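Local structure of naphthalene dioxygenase large subunit (Rhodococcus sp., 2B1X) at residues G59-R64 and S104-P109; I72-R75 and I81-H84; N306-K311 and P317-T322; F340-D345 and W349-S354. The protein carries an Fe2S2 cluster in its Rieske domain and an iron ion in its catalytic domain, as the large subunit of a Rieske-type dioxygenase. All coordinates share one frame; numbering follows the deposited sequence.

Contact 1 (G59-R64 and S104-P109); sequences GDYVVR and SHFRCP. With FES (Fe2/s2 (inorganic) cluster), chain H.
Phe106 points the edge of its ring at a face of Tyr61. The Phe106 side chain can be followed outward. CB and CG lie well short of the tyrosine. The ring swings to the side of the backbone N, opposite the carbonyl carbon (chi1 -61°), and so reaches toward strand 60-66. Its far rim makes the contact. CE2 of Phe106 comes within 4.1 Å of CD2 of Tyr61 and lies about as near to CE2 of the same ring. CZ of Phe106 is also 4.1 Å from Tyr61 CD2. The approach is offset toward the rim of the tyrosine. This is a T-shaped (edge-to-face) pair, with centroids 5.5 Å apart and planes at 76°. No hydrogen bond links the two segments.

Both lie in the Rieske domain but in different sheets. Tyr61 belongs to the four-stranded sheet, Phe106 to the three-stranded sheet. Ile72 of the former touches both side chains. Past Phe106 the chain leads to the cluster. Cys108 binds it with SG 2.2 Å from FE2, an iron atom that Cys88 also holds. At the other end of the segment, Ser104 OG and His105 ND1 share a hydrogen bond of 2.7 Å.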
loop_
_atom_site.group_PDB
_atom_site.type_symbol
_atom_site.label_atom_id
_atom_site.label_comp_id
_atom_site.label_asym_id
_atom_site.label_seq_id
_atom_site.Cartn_x
_atom_site.Cartn_y
_atom_site.Cartn_z
ATOM N N GLY A 59 -24.943 -14.919 24.963
ATOM C CA GLY A 59 -23.545 -14.515 25.021
ATOM C C GLY A 59 -22.793 -14.573 23.692
ATOM O O GLY A 59 -21.728 -13.924 23.540
ATOM N N ASP A 60 -23.306 -15.364 22.745
ATOM C CA ASP A 60 -22.722 -15.480 21.398
ATOM C C ASP A 60 -22.745 -14.111 20.686
ATOM O O ASP A 60 -23.720 -13.343 20.786
ATOM C CB ASP A 60 -23.484 -16.486 20.546
ATOM C CG ASP A 60 -23.200 -17.955 20.913
ATOM O OD1 ASP A 60 -22.322 -18.263 21.752
ATOM O OD2 ASP A 60 -23.840 -18.899 20.408
ATOM N N TYR A 61 -21.668 -13.811 19.972
ATOM C CA TYR A 61 -21.622 -12.596 19.176
ATOM C C TYR A 61 -20.748 -12.769 17.945
ATOM O O TYR A 61 -19.830 -13.596 17.946
ATOM C CB TYR A 61 -21.082 -11.430 20.028
ATOM C CG TYR A 61 -19.626 -11.570 20.379
ATOM C CD1 TYR A 61 -18.628 -11.097 19.506
ATOM C CD2 TYR A 61 -19.238 -12.148 21.592
ATOM C CE1 TYR A 61 -17.267 -11.230 19.825
ATOM C CE2 TYR A 61 -17.901 -12.257 21.948
ATOM C CZ TYR A 61 -16.914 -11.807 21.057
ATOM O OH TYR A 61 -15.580 -11.907 21.385
ATOM N N VAL A 62 -21.015 -11.948 16.924
ATOM C CA VAL A 62 -20.143 -11.805 15.767
ATOM C C VAL A 62 -19.987 -10.288 15.570
ATOM O O VAL A 62 -20.843 -9.523 16.003
ATOM C CB VAL A 62 -20.710 -12.476 14.478
ATOM C CG1 VAL A 62 -20.742 -14.018 14.611
ATOM C CG2 VAL A 62 -22.117 -11.962 14.111
ATOM N N VAL A 63 -18.881 -9.875 14.976
ATOM C CA VAL A 63 -18.661 -8.469 14.638
ATOM C C VAL A 63 -18.869 -8.231 13.126
ATOM O O VAL A 63 -18.161 -8.795 12.298
ATOM C CB VAL A 63 -17.289 -7.995 15.095
ATOM C CG1 VAL A 63 -17.080 -6.513 14.695
ATOM C CG2 VAL A 63 -17.133 -8.158 16.651
ATOM N N ARG A 64 -19.806 -7.355 12.785
ATOM C CA ARG A 64 -20.240 -7.149 11.406
ATOM C C ARG A 64 -20.353 -5.670 11.075
ATOM O O ARG A 64 -20.131 -4.832 11.971
ATOM C CB ARG A 64 -21.527 -7.931 11.140
ATOM C CG ARG A 64 -21.344 -9.426 11.370
ATOM C CD ARG A 64 -20.530 -10.137 10.245
ATOM N NE ARG A 64 -20.085 -11.468 10.628
ATOM C CZ ARG A 64 -20.845 -12.572 10.605
ATOM N NH1 ARG A 64 -22.127 -12.530 10.211
ATOM N NH2 ARG A 64 -20.328 -13.728 10.983
ATOM N N SER A 104 -20.400 -12.698 28.475
ATOM C CA SER A 104 -21.500 -12.063 29.175
ATOM C C SER A 104 -21.312 -10.547 29.232
ATOM O O SER A 104 -22.288 -9.804 29.379
ATOM C CB SER A 104 -21.630 -12.633 30.594
ATOM O OG SER A 104 -20.535 -12.244 31.408
ATOM N N HIS A 105 -20.063 -10.098 29.102
ATOM C CA HIS A 105 -19.695 -8.667 29.243
ATOM C C HIS A 105 -18.584 -8.242 28.271
ATOM O O HIS A 105 -17.754 -9.063 27.864
ATOM C CB HIS A 105 -19.225 -8.325 30.673
ATOM C CG HIS A 105 -20.296 -8.465 31.713
ATOM N ND1 HIS A 105 -20.784 -9.693 32.101
ATOM C CD2 HIS A 105 -21.001 -7.540 32.412
ATOM C CE1 HIS A 105 -21.727 -9.520 33.016
ATOM N NE2 HIS A 105 -21.878 -8.223 33.223
ATOM N N PHE A 106 -18.579 -6.956 27.934
ATOM C CA PHE A 106 -17.555 -6.359 27.087
ATOM C C PHE A 106 -16.864 -5.317 27.948
ATOM O O PHE A 106 -17.485 -4.369 28.407
ATOM C CB PHE A 106 -18.134 -5.711 25.820
ATOM C CG PHE A 106 -18.848 -6.676 24.931
ATOM C CD1 PHE A 106 -20.231 -6.647 24.833
ATOM C CD2 PHE A 106 -18.134 -7.613 24.180
ATOM C CE1 PHE A 106 -20.900 -7.548 24.023
ATOM C CE2 PHE A 106 -18.802 -8.514 23.358
ATOM C CZ PHE A 106 -20.198 -8.489 23.289
ATOM N N ARG A 107 -15.590 -5.540 28.198
ATOM C CA ARG A 107 -14.788 -4.659 29.023
ATOM C C ARG A 107 -13.792 -3.930 28.148
ATOM O O ARG A 107 -13.013 -4.574 27.448
ATOM C CB ARG A 107 -14.043 -5.513 30.022
ATOM C CG ARG A 107 -13.387 -4.761 31.082
ATOM C CD ARG A 107 -14.085 -4.942 32.407
ATOM N NE ARG A 107 -13.215 -5.624 33.341
ATOM C CZ ARG A 107 -12.573 -5.033 34.337
ATOM N NH1 ARG A 107 -12.705 -3.718 34.552
ATOM N NH2 ARG A 107 -11.794 -5.766 35.119
ATOM N N CYS A 108 -13.823 -2.596 28.190
ATOM C CA CYS A 108 -12.984 -1.760 27.358
ATOM C C CYS A 108 -11.562 -1.780 27.875
ATOM O O CYS A 108 -11.329 -1.453 29.039
ATOM C CB CYS A 108 -13.493 -0.311 27.325
ATOM S SG CYS A 108 -12.414 0.775 26.374
ATOM N N PRO A 109 -10.584 -2.143 27.032
ATOM C CA PRO A 109 -9.199 -2.229 27.509
ATOM C C PRO A 109 -8.604 -0.877 27.931
ATOM O O PRO A 109 -7.678 -0.856 28.761
ATOM C CB PRO A 109 -8.447 -2.793 26.299
ATOM C CG PRO A 109 -9.486 -3.418 25.466
ATOM C CD PRO A 109 -10.702 -2.523 25.614
HETATM FE FE1 FES H . -12.023 4.868 28.214
HETATM FE FE2 FES H . -13.265 2.762 26.943
HETATM S S1 FES H . -12.947 3.035 29.124
HETATM S S2 FES H . -12.165 4.484 26.026
#

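Contact 2 (I72-R75 and I81-H84); sequences IVCR and IRGH
Ile81 lays its CD1 methyl over one face of the Arg75 guanidinium. CD1 of Ile81 sits above the centre of the group, 3.7 Å from CZ of Arg75. The two residues form a non-hydrogen-bonded pair in the beta hairpin of strands 69-75 and 81-85, part of the four-stranded antiparallel sheet of the Rieske domain. The Arg75 chain starts extended, with CG anti to the backbone N (chi1 -170°), and then bends at chi3 (-55°). That bend brings the guanidinium back over the isoleucine. Its NE is hydrogen-bonded to Ile55 O, which helps to fix the group. The same face of the sheet carries Val73, which faces Gly83 across the hairpin. Ile155 of strand 154-158 packs on both Val73 and Ile81.

Four backbone bonds tie the strands together. Ile72 and His84 bond each other in both directions, with Ile72 N to His84 O at 2.7 Å. Cys74 and Arg82 do the same, and Arg82 N to Cys74 O measures 2.9 Å. Between these rungs the alpha carbons add weak contacts, such as Gly83 CA to Ile72 O at 3.2 Å.

Ile72, Cys74, Arg82 and His84 direct their side chains to the other face. Arg82 turns away from the hairpin partner and makes a salt bridge with Asp76. Its CB stays beside Cys74 SG, at 3.9 Å. The sulfur also approaches the His84 ring obliquely. SG of Cys74 lies 3.7 Å from NE2 of His84, the nitrogen that is hydrogen-bonded to Asn117 O.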
loop_
_atom_site.group_PDB
_atom_site.type_symbol
_atom_site.label_atom_id
_atom_site.label_comp_id
_atom_site.label_asym_id
_atom_site.label_seq_id
_atom_site.Cartn_x
_atom_site.Cartn_y
_atom_site.Cartn_z
ATOM N N ILE A 72 -21.269 -4.948 17.103
ATOM C CA ILE A 72 -21.408 -6.262 17.744
ATOM C C ILE A 72 -22.857 -6.733 17.570
ATOM O O ILE A 72 -23.806 -6.022 17.943
ATOM C CB ILE A 72 -21.078 -6.163 19.271
ATOM C CG1 ILE A 72 -19.625 -5.751 19.493
ATOM C CG2 ILE A 72 -21.339 -7.461 19.968
ATOM C CD1 ILE A 72 -19.420 -5.151 20.900
ATOM N N VAL A 73 -23.026 -7.928 17.005
ATOM C CA VAL A 73 -24.350 -8.480 16.846
ATOM C C VAL A 73 -24.384 -9.686 17.760
ATOM O O VAL A 73 -23.623 -10.609 17.558
ATOM C CB VAL A 73 -24.643 -8.849 15.350
ATOM C CG1 VAL A 73 -26.044 -9.514 15.206
ATOM C CG2 VAL A 73 -24.545 -7.600 14.491
ATOM N N CYS A 74 -25.220 -9.656 18.788
ATOM C CA CYS A 74 -25.146 -10.686 19.822
ATOM C C CYS A 74 -26.502 -11.133 20.334
ATOM O O CYS A 74 -27.513 -10.470 20.110
ATOM C CB CYS A 74 -24.255 -10.231 20.981
ATOM S SG CYS A 74 -24.857 -8.799 21.915
ATOM N N ARG A 75 -26.527 -12.300 20.960
ATOM C CA ARG A 75 -27.693 -12.749 21.707
ATOM C C ARG A 75 -27.347 -12.466 23.157
ATOM O O ARG A 75 -26.353 -12.990 23.686
ATOM C CB ARG A 75 -27.954 -14.247 21.494
ATOM C CG ARG A 75 -29.325 -14.737 22.059
ATOM C CD ARG A 75 -29.658 -16.179 21.722
ATOM N NE ARG A 75 -29.621 -16.471 20.286
ATOM C CZ ARG A 75 -30.656 -16.380 19.446
ATOM N NH1 ARG A 75 -31.845 -15.984 19.861
ATOM N NH2 ARG A 75 -30.492 -16.687 18.177
ATOM N N ILE A 81 -31.793 -10.338 20.656
ATOM C CA ILE A 81 -30.772 -10.034 19.654
ATOM C C ILE A 81 -30.509 -8.547 19.730
ATOM O O ILE A 81 -31.445 -7.758 19.661
ATOM C CB ILE A 81 -31.199 -10.411 18.201
ATOM C CG1 ILE A 81 -31.502 -11.910 18.064
ATOM C CG2 ILE A 81 -30.119 -9.949 17.186
ATOM C CD1 ILE A 81 -30.359 -12.830 18.367
ATOM N N ARG A 82 -29.226 -8.199 19.854
ATOM C CA ARG A 82 -28.747 -6.830 19.941
ATOM C C ARG A 82 -27.769 -6.541 18.835
ATOM O O ARG A 82 -27.107 -7.460 18.345
ATOM C CB ARG A 82 -27.994 -6.613 21.258
ATOM C CG ARG A 82 -28.801 -6.929 22.467
ATOM C CD ARG A 82 -29.751 -5.819 22.841
ATOM N NE ARG A 82 -30.587 -6.146 23.995
ATOM C CZ ARG A 82 -31.169 -5.227 24.757
ATOM N NH1 ARG A 82 -30.990 -3.926 24.487
ATOM N NH2 ARG A 82 -31.923 -5.600 25.794
ATOM N N GLY A 83 -27.692 -5.262 18.464
ATOM C CA GLY A 83 -26.666 -4.718 17.603
ATOM C C GLY A 83 -26.118 -3.465 18.285
ATOM O O GLY A 83 -26.852 -2.500 18.456
ATOM N N HIS A 84 -24.842 -3.517 18.688
ATOM C CA HIS A 84 -24.173 -2.447 19.421
ATOM C C HIS A 84 -23.033 -1.894 18.614
ATOM O O HIS A 84 -22.174 -2.660 18.190
ATOM C CB HIS A 84 -23.478 -2.995 20.674
ATOM C CG HIS A 84 -24.341 -3.796 21.586
ATOM N ND1 HIS A 84 -25.475 -3.282 22.197
ATOM C CD2 HIS A 84 -24.191 -5.053 22.061
ATOM C CE1 HIS A 84 -26.010 -4.211 22.965
ATOM N NE2 HIS A 84 -25.237 -5.283 22.920
#

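Contact 3 (N306-K311 and P317-T322); sequences NFLMGK and PTAFLT
Pro317 lies against the backbone of Met309 and Gly310, and its CB is 3.8 Å from CD2 of Leu308. From here strand 318-330 runs antiparallel to strand 302-309, as a hairpin in the large sheet of the catalytic domain. Thr318 exchanges two backbone bonds with Met309. In each, the donor stands well above the plane of the accepting carbonyl. Ala319 faces Leu308 in a non-hydrogen-bonded pair. CD2 of Leu308 rests on the strand here, 3.6 Å from Ala319 N.

Phe320 is the main apolar residue. Its CG sits between the backbone N and the carbonyl carbon (chi1 65°), which turns the ring over the neighbouring strand. CB of Phe307 sits off-centre over the Phe320 ring, 4.2 Å from its centroid, as a CH-pi contact. CE of Met309 meets the ring edge, 3.5 Å from CE2 of Phe320. The two phenylalanine rings are nearly perpendicular, but their approach is oblique. Phe307, Met309 and Phe320 pack together on one face, which Thr318 shares; the Phe307 side chain lies about 7 Å from the iron ion. Phe320 O accepts twice: Phe307 N at 3.0 Å, and Asn306 ND2 at 2.9 Å from above the carbonyl plane. Leu321 then sets CD1 3.9 Å from Asn306 CB.

Asn306 OD1 is bonded to Arg183, so both ends of this buried amide have partners, which probably restrains its rotation.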
loop_
_atom_site.group_PDB
_atom_site.type_symbol
_atom_site.label_atom_id
_atom_site.label_comp_id
_atom_site.label_asym_id
_atom_site.label_seq_id
_atom_site.Cartn_x
_atom_site.Cartn_y
_atom_site.Cartn_z
ATOM N N ASN A 306 -29.005 -20.265 -4.908
ATOM C CA ASN A 306 -29.485 -21.571 -4.502
ATOM C C ASN A 306 -29.419 -22.398 -5.763
ATOM O O ASN A 306 -30.290 -22.294 -6.648
ATOM C CB ASN A 306 -30.918 -21.492 -3.946
ATOM C CG ASN A 306 -31.348 -22.745 -3.133
ATOM O OD1 ASN A 306 -32.427 -22.754 -2.571
ATOM N ND2 ASN A 306 -30.520 -23.784 -3.087
ATOM N N PHE A 307 -28.350 -23.180 -5.871
ATOM C CA PHE A 307 -27.972 -23.804 -7.139
ATOM C C PHE A 307 -27.817 -25.310 -6.996
ATOM O O PHE A 307 -27.440 -25.816 -5.936
ATOM C CB PHE A 307 -26.638 -23.262 -7.661
ATOM C CG PHE A 307 -26.588 -21.770 -7.888
ATOM C CD1 PHE A 307 -25.387 -21.100 -7.729
ATOM C CD2 PHE A 307 -27.711 -21.034 -8.279
ATOM C CE1 PHE A 307 -25.290 -19.689 -7.955
ATOM C CE2 PHE A 307 -27.620 -19.636 -8.485
ATOM C CZ PHE A 307 -26.402 -18.975 -8.329
ATOM N N LEU A 308 -28.041 -26.014 -8.092
ATOM C CA LEU A 308 -27.905 -27.485 -8.136
ATOM C C LEU A 308 -26.658 -27.749 -8.971
ATOM O O LEU A 308 -26.638 -27.406 -10.145
ATOM C CB LEU A 308 -29.126 -28.059 -8.842
ATOM C CG LEU A 308 -29.863 -29.363 -8.536
ATOM C CD1 LEU A 308 -30.372 -29.946 -9.849
ATOM C CD2 LEU A 308 -29.058 -30.385 -7.737
ATOM N N MET A 309 -25.605 -28.308 -8.374
ATOM C CA MET A 309 -24.288 -28.391 -9.051
ATOM C C MET A 309 -23.438 -29.536 -8.529
ATOM O O MET A 309 -23.531 -29.909 -7.342
ATOM C CB MET A 309 -23.497 -27.073 -8.898
ATOM C CG MET A 309 -22.784 -26.593 -10.194
ATOM S SD MET A 309 -23.245 -24.908 -10.653
ATOM C CE MET A 309 -23.463 -24.221 -9.121
ATOM N N GLY A 310 -22.645 -30.125 -9.433
ATOM C CA GLY A 310 -21.650 -31.135 -9.083
ATOM C C GLY A 310 -20.504 -30.593 -8.234
ATOM O O GLY A 310 -20.144 -29.404 -8.335
ATOM N N LYS A 311 -19.944 -31.448 -7.379
ATOM C CA LYS A 311 -18.787 -31.091 -6.543
ATOM C C LYS A 311 -17.462 -31.319 -7.285
ATOM O O LYS A 311 -16.379 -31.039 -6.756
ATOM C CB LYS A 311 -18.809 -31.879 -5.216
ATOM C CG LYS A 311 -18.447 -33.343 -5.365
ATOM C CD LYS A 311 -18.489 -34.042 -4.031
ATOM C CE LYS A 311 -18.602 -35.532 -4.203
ATOM N NZ LYS A 311 -17.767 -36.241 -3.218
ATOM N N PRO A 317 -25.119 -33.782 -9.396
ATOM C CA PRO A 317 -25.265 -32.500 -8.707
ATOM C C PRO A 317 -26.035 -32.612 -7.387
ATOM O O PRO A 317 -26.888 -33.471 -7.208
ATOM C CB PRO A 317 -26.029 -31.642 -9.714
ATOM C CG PRO A 317 -26.767 -32.592 -10.566
ATOM C CD PRO A 317 -25.937 -33.861 -10.628
ATOM N N THR A 318 -25.701 -31.739 -6.452
ATOM C CA THR A 318 -26.535 -31.526 -5.286
ATOM C C THR A 318 -26.765 -30.024 -5.035
ATOM O O THR A 318 -25.989 -29.179 -5.497
ATOM C CB THR A 318 -26.139 -32.452 -4.037
ATOM O OG1 THR A 318 -26.081 -31.740 -2.804
ATOM C CG2 THR A 318 -24.802 -33.168 -4.196
ATOM N N ALA A 319 -27.908 -29.721 -4.435
ATOM C CA ALA A 319 -28.334 -28.372 -4.158
ATOM C C ALA A 319 -27.521 -27.747 -3.031
ATOM O O ALA A 319 -27.161 -28.398 -2.044
ATOM C CB ALA A 319 -29.827 -28.358 -3.799
ATOM N N PHE A 320 -27.215 -26.467 -3.181
ATOM C CA PHE A 320 -26.596 -25.740 -2.070
ATOM C C PHE A 320 -27.165 -24.343 -2.043
ATOM O O PHE A 320 -27.632 -23.844 -3.073
ATOM C CB PHE A 320 -25.076 -25.733 -2.197
ATOM C CG PHE A 320 -24.556 -24.973 -3.411
ATOM C CD1 PHE A 320 -24.343 -23.580 -3.360
ATOM C CD2 PHE A 320 -24.213 -25.655 -4.568
ATOM C CE1 PHE A 320 -23.826 -22.900 -4.454
ATOM C CE2 PHE A 320 -23.712 -24.978 -5.680
ATOM C CZ PHE A 320 -23.511 -23.590 -5.617
ATOM N N LEU A 321 -27.149 -23.739 -0.861
ATOM C CA LEU A 321 -27.553 -22.360 -0.671
ATOM C C LEU A 321 -26.364 -21.540 -0.182
ATOM O O LEU A 321 -25.685 -21.932 0.777
ATOM C CB LEU A 321 -28.713 -22.273 0.349
ATOM C CG LEU A 321 -29.125 -20.841 0.742
ATOM C CD1 LEU A 321 -29.694 -20.090 -0.488
ATOM C CD2 LEU A 321 -30.127 -20.854 1.914
ATOM N N THR A 322 -26.118 -20.407 -0.831
ATOM C CA THR A 322 -25.159 -19.457 -0.333
ATOM C C THR A 322 -25.782 -18.058 -0.293
ATOM O O THR A 322 -26.527 -17.673 -1.207
ATOM C CB THR A 322 -23.839 -19.459 -1.209
ATOM O OG1 THR A 322 -23.053 -18.314 -0.889
ATOM C CG2 THR A 322 -24.138 -19.233 -2.681
#

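Contact 4 (F340-D345 and W349-S354); sequences FLVEKD and WFKDES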
loop_
_atom_site.group_PDB
_atom_site.type_symbol
_atom_site.label_atom_id
_atom_site.label_comp_id
_atom_site.label_asym_id
_atom_site.label_seq_id
_atom_site.Cartn_x
_atom_site.Cartn_y
_atom_site.Cartn_z
ATOM N N PHE A 340 -22.171 -20.342 3.630
ATOM C CA PHE A 340 -22.850 -21.564 3.186
ATOM C C PHE A 340 -23.904 -21.926 4.220
ATOM O O PHE A 340 -23.616 -21.935 5.425
ATOM C CB PHE A 340 -21.846 -22.713 3.014
ATOM C CG PHE A 340 -22.496 -24.078 2.863
ATOM C CD1 PHE A 340 -23.094 -24.445 1.655
ATOM C CD2 PHE A 340 -22.543 -24.956 3.927
ATOM C CE1 PHE A 340 -23.708 -25.691 1.495
ATOM C CE2 PHE A 340 -23.172 -26.230 3.797
ATOM C CZ PHE A 340 -23.752 -26.588 2.571
ATOM N N LEU A 341 -25.130 -22.225 3.759
ATOM C CA LEU A 341 -26.218 -22.566 4.671
ATOM C C LEU A 341 -26.858 -23.878 4.274
ATOM O O LEU A 341 -26.865 -24.233 3.107
ATOM C CB LEU A 341 -27.290 -21.475 4.705
ATOM C CG LEU A 341 -26.880 -20.084 5.252
ATOM C CD1 LEU A 341 -26.263 -19.281 4.192
ATOM C CD2 LEU A 341 -28.110 -19.360 5.824
ATOM N N VAL A 342 -27.389 -24.596 5.255
ATOM C CA VAL A 342 -28.100 -25.862 4.989
ATOM C C VAL A 342 -29.123 -26.080 6.114
ATOM O O VAL A 342 -28.951 -25.586 7.246
ATOM C CB VAL A 342 -27.107 -27.056 4.819
ATOM C CG1 VAL A 342 -26.369 -27.384 6.139
ATOM C CG2 VAL A 342 -27.782 -28.317 4.190
ATOM N N GLU A 343 -30.201 -26.794 5.793
ATOM C CA GLU A 343 -31.276 -27.026 6.749
ATOM C C GLU A 343 -30.694 -27.815 7.907
ATOM O O GLU A 343 -29.983 -28.794 7.676
ATOM C CB GLU A 343 -32.416 -27.795 6.065
ATOM C CG GLU A 343 -33.303 -26.933 5.160
ATOM C CD GLU A 343 -32.724 -26.612 3.769
ATOM O OE1 GLU A 343 -33.377 -25.813 3.054
ATOM O OE2 GLU A 343 -31.637 -27.135 3.370
ATOM N N LYS A 344 -30.953 -27.363 9.139
ATOM C CA LYS A 344 -30.409 -28.016 10.338
ATOM C C LYS A 344 -30.718 -29.518 10.385
ATOM O O LYS A 344 -29.889 -30.304 10.850
ATOM C CB LYS A 344 -30.922 -27.358 11.627
ATOM C CG LYS A 344 -30.369 -25.943 11.901
ATOM C CD LYS A 344 -31.020 -25.342 13.155
ATOM C CE LYS A 344 -30.672 -23.863 13.299
ATOM N NZ LYS A 344 -31.691 -22.945 12.640
ATOM N N ASP A 345 -31.907 -29.900 9.918
ATOM C CA ASP A 345 -32.364 -31.292 9.971
ATOM C C ASP A 345 -32.084 -32.135 8.730
ATOM O O ASP A 345 -32.537 -33.296 8.648
ATOM C CB ASP A 345 -33.866 -31.374 10.287
ATOM C CG ASP A 345 -34.167 -31.167 11.752
ATOM O OD1 ASP A 345 -33.226 -31.210 12.587
ATOM O OD2 ASP A 345 -35.335 -30.952 12.152
ATOM N N TRP A 349 -25.079 -36.780 5.570
ATOM C CA TRP A 349 -24.539 -37.089 4.258
ATOM C C TRP A 349 -24.842 -35.924 3.297
ATOM O O TRP A 349 -23.963 -35.518 2.522
ATOM C CB TRP A 349 -25.046 -38.453 3.723
ATOM C CG TRP A 349 -26.507 -38.513 3.354
ATOM C CD1 TRP A 349 -27.521 -39.011 4.120
ATOM C CD2 TRP A 349 -27.113 -38.073 2.135
ATOM N NE1 TRP A 349 -28.721 -38.914 3.450
ATOM C CE2 TRP A 349 -28.500 -38.338 2.229
ATOM C CE3 TRP A 349 -26.624 -37.490 0.957
ATOM C CZ2 TRP A 349 -29.402 -38.033 1.199
ATOM C CZ3 TRP A 349 -27.514 -37.177 -0.060
ATOM C CH2 TRP A 349 -28.894 -37.447 0.068
ATOM N N PHE A 350 -26.071 -35.392 3.365
ATOM C CA PHE A 350 -26.470 -34.294 2.482
ATOM C C PHE A 350 -25.743 -32.988 2.792
ATOM O O PHE A 350 -25.371 -32.252 1.872
ATOM C CB PHE A 350 -27.973 -34.077 2.513
ATOM C CG PHE A 350 -28.438 -33.002 1.590
ATOM C CD1 PHE A 350 -28.542 -31.669 2.040
ATOM C CD2 PHE A 350 -28.770 -33.298 0.271
ATOM C CE1 PHE A 350 -28.978 -30.668 1.185
ATOM C CE2 PHE A 350 -29.205 -32.290 -0.592
ATOM C CZ PHE A 350 -29.309 -30.979 -0.118
ATOM N N LYS A 351 -25.544 -32.705 4.077
ATOM C CA LYS A 351 -24.801 -31.498 4.499
ATOM C C LYS A 351 -23.388 -31.470 3.903
ATOM O O LYS A 351 -22.963 -30.466 3.325
ATOM C CB LYS A 351 -24.735 -31.401 6.029
ATOM C CG LYS A 351 -26.081 -31.097 6.698
ATOM C CD LYS A 351 -25.907 -30.789 8.204
ATOM C CE LYS A 351 -27.233 -30.817 8.964
ATOM N NZ LYS A 351 -27.090 -30.388 10.377
ATOM N N ASP A 352 -22.686 -32.594 4.003
ATOM C CA ASP A 352 -21.356 -32.735 3.423
ATOM C C ASP A 352 -21.355 -32.608 1.891
ATOM O O ASP A 352 -20.536 -31.889 1.309
ATOM C CB ASP A 352 -20.732 -34.077 3.814
ATOM C CG ASP A 352 -19.251 -34.141 3.459
ATOM O OD1 ASP A 352 -18.494 -33.232 3.884
ATOM O OD2 ASP A 352 -18.752 -35.017 2.738
ATOM N N GLU A 353 -22.269 -33.311 1.243
ATOM C CA GLU A 353 -22.402 -33.226 -0.217
ATOM C C GLU A 353 -22.723 -31.828 -0.698
ATOM O O GLU A 353 -22.180 -31.374 -1.703
ATOM C CB GLU A 353 -23.475 -34.197 -0.740
ATOM C CG GLU A 353 -23.052 -35.655 -0.787
ATOM C CD GLU A 353 -21.721 -35.890 -1.495
ATOM O OE1 GLU A 353 -21.467 -35.264 -2.552
ATOM O OE2 GLU A 353 -20.919 -36.710 -0.996
ATOM N N SER A 354 -23.619 -31.151 0.007
ATOM C CA SER A 354 -24.055 -29.816 -0.401
ATOM C C SER A 354 -22.912 -28.785 -0.218
ATOM O O SER A 354 -22.719 -27.895 -1.035
ATOM C CB SER A 354 -25.295 -29.417 0.422
ATOM O OG SER A 354 -25.687 -28.086 0.172
HETATM O O HOH W 1 -27.313 -26.207 1.238
#
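A Lys351 side chain extended beyond CG (chi2 -171°) runs from the helix past Val342 to the loop just past the strand. This is the packing of helix 348-361 on strand 333-343 of the Bet v 1-like catalytic domain. The two short segments run nearly antiparallel, at 156°, with their axes 9.2 Å apart. CG of Lys351 is 3.8 Å from CG1 of Val342, and the two side chains cross at about a right angle. At the tip, NZ of Lys351 donates to Lys344 O at 2.8 Å, tilted from the carbonyl plane. Gln189 OE1 is a second partner of this ammonium group.

The other methyl of Val342, CG2, lies in the plane of the Phe350 ring, at its edge, 4.0 Å from CE1 of Phe350. Further along the helix, Ser354 meets the edge of the Phe340 ring. OG of Ser354 is 3.4 Å from CE1 of Phe340. Tyr358 also meets the Phe340 ring.

The serine hydroxyl is well satisfied. It is bonded to Ala319 O of the adjacent strand, and a water joins it to strand 333-343. That water donates to Ser354 OG at 2.7 Å and to Leu341 O at 2.8 Å.

All four contacts are largely buried, though Pro317 in contact 3 is exposed and Lys351 in contact 4 partly so. Contacts 1 and 2 belong to the Rieske domain; strand 60-66 of contact 1 lies beside strand 69-75 of contact 2 in one sheet, with Val62 O 2.9 Å from Val73 N. Contacts 3 and 4 are joined in the catalytic domain, where Leu321 O meets Leu341 N at 3.0 Å. Contacts 2 and 3 are hairpins with backbone ladders. In contact 1 an aromatic pair meets across two sheets. Contact 4 sets a helix on a sheet through side-chain packing, a lysine bond to a backbone carbonyl, and a water. Contact 1 alone includes a cluster ligand.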